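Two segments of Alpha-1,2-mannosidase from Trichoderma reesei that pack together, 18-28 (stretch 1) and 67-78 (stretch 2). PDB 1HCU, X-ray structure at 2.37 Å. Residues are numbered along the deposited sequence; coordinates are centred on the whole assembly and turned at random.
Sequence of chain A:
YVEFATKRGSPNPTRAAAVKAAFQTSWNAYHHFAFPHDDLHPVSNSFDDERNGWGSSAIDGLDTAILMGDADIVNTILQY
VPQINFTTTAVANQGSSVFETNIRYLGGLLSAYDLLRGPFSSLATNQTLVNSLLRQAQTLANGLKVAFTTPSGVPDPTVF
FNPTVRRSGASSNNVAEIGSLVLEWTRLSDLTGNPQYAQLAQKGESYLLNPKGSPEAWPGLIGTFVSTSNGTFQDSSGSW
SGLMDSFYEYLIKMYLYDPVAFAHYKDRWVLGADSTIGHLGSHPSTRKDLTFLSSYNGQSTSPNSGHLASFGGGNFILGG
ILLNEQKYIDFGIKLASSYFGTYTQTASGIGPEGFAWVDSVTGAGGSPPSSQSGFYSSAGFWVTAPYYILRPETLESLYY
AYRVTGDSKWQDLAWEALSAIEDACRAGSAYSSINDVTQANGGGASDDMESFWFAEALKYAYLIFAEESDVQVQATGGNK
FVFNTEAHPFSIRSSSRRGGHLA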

# COMPACT_ATOMS: atom_id res chain seq x y z
N ALA A 18 16.98 1.92 15.37
CA ALA A 18 16.97 0.51 15.00
C ALA A 18 16.37 0.30 13.61
O ALA A 18 16.92 -0.45 12.79
CB ALA A 18 16.19 -0.30 16.03
N VAL A 19 15.26 0.98 13.32
CA VAL A 19 14.62 0.86 12.02
C VAL A 19 15.55 1.42 10.94
O VAL A 19 15.70 0.85 9.86
CB VAL A 19 13.27 1.62 12.00
CG1 VAL A 19 12.60 1.47 10.64
CG2 VAL A 19 12.37 1.09 13.10
N LYS A 20 16.17 2.55 11.25
CA LYS A 20 17.10 3.18 10.33
C LYS A 20 18.25 2.20 10.05
O LYS A 20 18.73 2.09 8.92
CB LYS A 20 17.60 4.49 10.91
CG LYS A 20 18.44 5.30 9.96
CD LYS A 20 18.77 6.68 10.52
CE LYS A 20 19.65 7.43 9.54
NZ LYS A 20 19.96 8.80 9.98
N ALA A 21 18.68 1.48 11.09
CA ALA A 21 19.76 0.51 10.95
C ALA A 21 19.34 -0.67 10.05
O ALA A 21 20.16 -1.17 9.27
CB ALA A 21 20.19 -0.01 12.34
N ALA A 22 18.09 -1.11 10.17
CA ALA A 22 17.59 -2.20 9.33
C ALA A 22 17.53 -1.75 7.87
O ALA A 22 17.78 -2.54 6.95
CB ALA A 22 16.21 -2.65 9.79
N PHE A 23 17.19 -0.48 7.66
CA PHE A 23 17.13 0.06 6.31
C PHE A 23 18.54 0.12 5.73
O PHE A 23 18.77 -0.28 4.59
CB PHE A 23 16.47 1.45 6.33
CG PHE A 23 16.36 2.10 4.98
CD1 PHE A 23 17.45 2.78 4.42
CD2 PHE A 23 15.18 2.02 4.24
CE1 PHE A 23 17.37 3.36 3.16
CE2 PHE A 23 15.09 2.60 2.97
CZ PHE A 23 16.18 3.28 2.43
N GLN A 24 19.49 0.61 6.53
CA GLN A 24 20.89 0.72 6.11
C GLN A 24 21.43 -0.62 5.61
O GLN A 24 22.01 -0.72 4.52
CB GLN A 24 21.76 1.23 7.28
CG GLN A 24 23.22 1.49 6.91
CD GLN A 24 23.39 2.72 6.04
OE1 GLN A 24 24.20 2.73 5.13
NE2 GLN A 24 22.62 3.76 6.32
N THR A 25 21.22 -1.66 6.42
CA THR A 25 21.66 -3.02 6.09
C THR A 25 21.03 -3.48 4.77
O THR A 25 21.74 -3.91 3.84
CB THR A 25 21.26 -3.98 7.23
OG1 THR A 25 21.89 -3.56 8.45
CG2 THR A 25 21.66 -5.40 6.92
N SER A 26 19.71 -3.38 4.69
CA SER A 26 18.96 -3.76 3.49
C SER A 26 19.51 -3.03 2.26
O SER A 26 19.69 -3.63 1.20
CB SER A 26 17.48 -3.43 3.69
OG SER A 26 16.99 -4.03 4.88
N TRP A 27 19.78 -1.73 2.40
CA TRP A 27 20.31 -0.96 1.28
C TRP A 27 21.70 -1.42 0.84
O TRP A 27 21.93 -1.65 -0.35
CB TRP A 27 20.35 0.53 1.60
CG TRP A 27 21.01 1.31 0.49
CD1 TRP A 27 22.28 1.80 0.47
CD2 TRP A 27 20.45 1.59 -0.79
NE1 TRP A 27 22.55 2.36 -0.75
CE2 TRP A 27 21.44 2.25 -1.54
CE3 TRP A 27 19.20 1.35 -1.38
CZ2 TRP A 27 21.23 2.67 -2.86
CZ3 TRP A 27 18.99 1.77 -2.70
CH2 TRP A 27 20.00 2.42 -3.42
N ASN A 28 22.63 -1.52 1.79
CA ASN A 28 23.99 -1.96 1.50
C ASN A 28 23.95 -3.25 0.69
O ASN A 28 24.59 -3.38 -0.36
CB ASN A 28 24.78 -2.22 2.79
CG ASN A 28 25.06 -0.96 3.58
OD1 ASN A 28 25.51 -1.03 4.73
ND2 ASN A 28 24.82 0.20 2.98
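Stretch 2 67-78: LMGDADIVNTIL

Stretch 1 is helical throughout, part of a longer helix that extends beyond both of its ends, and its backbone N–H groups bond regularly to the carbonyl four residues back. Stretch 2 is less uniform. G69 is the first residue to leave helical angles after a preceding helix; its phi/psi of 78/25 belongs to a Schellman motif, and at these angles a CB would be jammed against the carbonyl O of M68, which accounts for glycine here. D70 (-87/72) then occupies the N-cap position of a new helix, 71-78, although its side chain makes no capping bond. The two helices run in broadly the same direction, with 36° between their N-to-C vectors, a signed crossing angle of 36° and a closest axial approach of 12.1 Å. That wide separation leaves room for large side chains between them. The register is fixed by three pairs, K20 CA to M68 CA at 6.8 Å, Q24 CA to D70 CA at 8.8 Å, and W27 CA to I73 CA at 8.2 Å, both chains advancing together.

The polar evidence gathers at the turn. K20 is extended, with all four chi angles t, so that although its CA-to-CB bond points sideways its amino group reaches stretch 2. There NZ of K20 donates a hydrogen bond to the backbone O of M68 at 2.9 Å, and forms a salt bridge with D70, K20 NZ to D70 OD1 being 3.6 Å. The lysine thus engages the backbone just before G69 and the carboxylate just after it.

Aromatic contacts follow one turn apart along stretch 1. F23 and W27 both have chi1 at t and point toward stretch 2. Over one face of the F23 ring sits the M68 sulfur: SD of M68 lies 4.1 Å from the ring centroid of F23, 26° off the normal, a sulfur-aromatic arrangement. I73 meets the same ring near its plane, I73 CD1 being 4.0 Å from F23 CE1. The isoleucine also serves W27, placing I73 CG2 over its five-membered ring, 3.7 Å from the W27 centroid and 16° off the normal, as expected for a CH-pi contact. I73 therefore bridges two aromatic residues, touching one at the edge and the other on the face.

Purely apolar packing extends the contact in both directions. Toward the start of stretch 1, M68 CE lies 4.2 Å from V19 CG1; toward the end of stretch 2, I77 CG1 approaches W27 CH2 to 3.6 Å. T76 CG2 lies at the edge of the indole, 4.3 Å from W27 CZ2. In all, 517 Å² is buried, counting both sides, with M68, I73 and W27 contributing the largest areas.

Water completes the polar connections. One molecule donates to K20 O at 2.9 Å and to D70 OD2 at 2.7 Å, linking helix backbone to carboxylate; its oxygen also accepts a weak bond from Q24 NE2 at 3.3 Å. A second water accepts from W27 NE1 at 3.0 Å and makes a weak bond with T76 OG1 at 3.3 Å, so the indole nitrogen is satisfied beside an otherwise apolar contact.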

# COMPACT_ATOMS: atom_id res chain seq x y z
N LEU A 67 13.57 10.81 4.24
CA LEU A 67 12.97 11.06 5.56
C LEU A 67 13.88 10.63 6.71
O LEU A 67 13.74 11.12 7.83
CB LEU A 67 11.62 10.34 5.68
CG LEU A 67 10.57 10.68 4.62
CD1 LEU A 67 9.33 9.82 4.83
CD2 LEU A 67 10.21 12.15 4.70
N MET A 68 14.80 9.72 6.43
CA MET A 68 15.73 9.22 7.43
C MET A 68 17.00 10.06 7.49
O MET A 68 17.84 9.86 8.37
CB MET A 68 16.09 7.76 7.15
CG MET A 68 14.95 6.78 7.37
SD MET A 68 15.39 5.12 6.85
CE MET A 68 14.25 4.13 7.83
N GLY A 69 17.16 10.99 6.56
CA GLY A 69 18.35 11.82 6.56
C GLY A 69 19.57 11.11 6.00
O GLY A 69 20.70 11.46 6.34
N ASP A 70 19.35 10.11 5.15
CA ASP A 70 20.45 9.36 4.55
C ASP A 70 20.96 10.03 3.28
O ASP A 70 20.75 9.54 2.17
CB ASP A 70 20.02 7.94 4.23
CG ASP A 70 19.63 7.18 5.47
OD1 ASP A 70 19.99 7.64 6.58
OD2 ASP A 70 18.97 6.12 5.35
N ALA A 71 21.66 11.14 3.48
CA ALA A 71 22.20 11.91 2.37
C ALA A 71 22.92 11.05 1.33
O ALA A 71 22.58 11.10 0.15
CB ALA A 71 23.14 12.99 2.92
N ASP A 72 23.90 10.26 1.75
CA ASP A 72 24.66 9.42 0.82
C ASP A 72 23.81 8.51 -0.07
O ASP A 72 23.98 8.49 -1.29
CB ASP A 72 25.66 8.56 1.59
CG ASP A 72 26.89 9.35 2.00
OD1 ASP A 72 26.79 10.60 2.10
OD2 ASP A 72 27.94 8.72 2.24
N ILE A 73 22.91 7.75 0.53
CA ILE A 73 22.05 6.87 -0.24
C ILE A 73 21.21 7.70 -1.20
O ILE A 73 21.03 7.30 -2.35
CB ILE A 73 21.12 6.06 0.69
CG1 ILE A 73 21.96 5.16 1.60
CG2 ILE A 73 20.14 5.24 -0.15
CD1 ILE A 73 21.17 4.41 2.64
N VAL A 74 20.73 8.85 -0.75
CA VAL A 74 19.90 9.70 -1.59
C VAL A 74 20.68 10.13 -2.82
O VAL A 74 20.17 10.07 -3.94
CB VAL A 74 19.43 10.97 -0.83
CG1 VAL A 74 18.69 11.90 -1.78
CG2 VAL A 74 18.53 10.58 0.31
N ASN A 75 21.91 10.57 -2.61
CA ASN A 75 22.74 11.01 -3.71
C ASN A 75 22.98 9.88 -4.71
O ASN A 75 22.93 10.10 -5.92
CB ASN A 75 24.07 11.55 -3.17
CG ASN A 75 25.06 11.86 -4.27
OD1 ASN A 75 25.84 10.99 -4.68
ND2 ASN A 75 25.02 13.09 -4.78
N THR A 76 23.23 8.67 -4.21
CA THR A 76 23.48 7.52 -5.07
C THR A 76 22.31 7.27 -6.03
O THR A 76 22.52 7.05 -7.22
CB THR A 76 23.71 6.23 -4.24
OG1 THR A 76 24.79 6.44 -3.32
CG2 THR A 76 24.06 5.06 -5.14
N ILE A 77 21.09 7.32 -5.50
CA ILE A 77 19.89 7.08 -6.29
C ILE A 77 19.63 8.23 -7.26
O ILE A 77 19.32 8.00 -8.43
CB ILE A 77 18.65 6.88 -5.36
CG1 ILE A 77 18.94 5.75 -4.36
CG2 ILE A 77 17.43 6.49 -6.19
CD1 ILE A 77 17.86 5.54 -3.32
N LEU A 78 19.77 9.46 -6.78
CA LEU A 78 19.56 10.62 -7.63
C LEU A 78 20.49 10.58 -8.86
O LEU A 78 20.08 10.97 -9.95
CB LEU A 78 19.78 11.91 -6.83
CG LEU A 78 18.73 12.26 -5.77
CD1 LEU A 78 19.12 13.54 -5.07
CD2 LEU A 78 17.36 12.43 -6.41
O HOH W 1 19.47 4.24 7.20
O HOH W 2 24.92 4.18 -0.87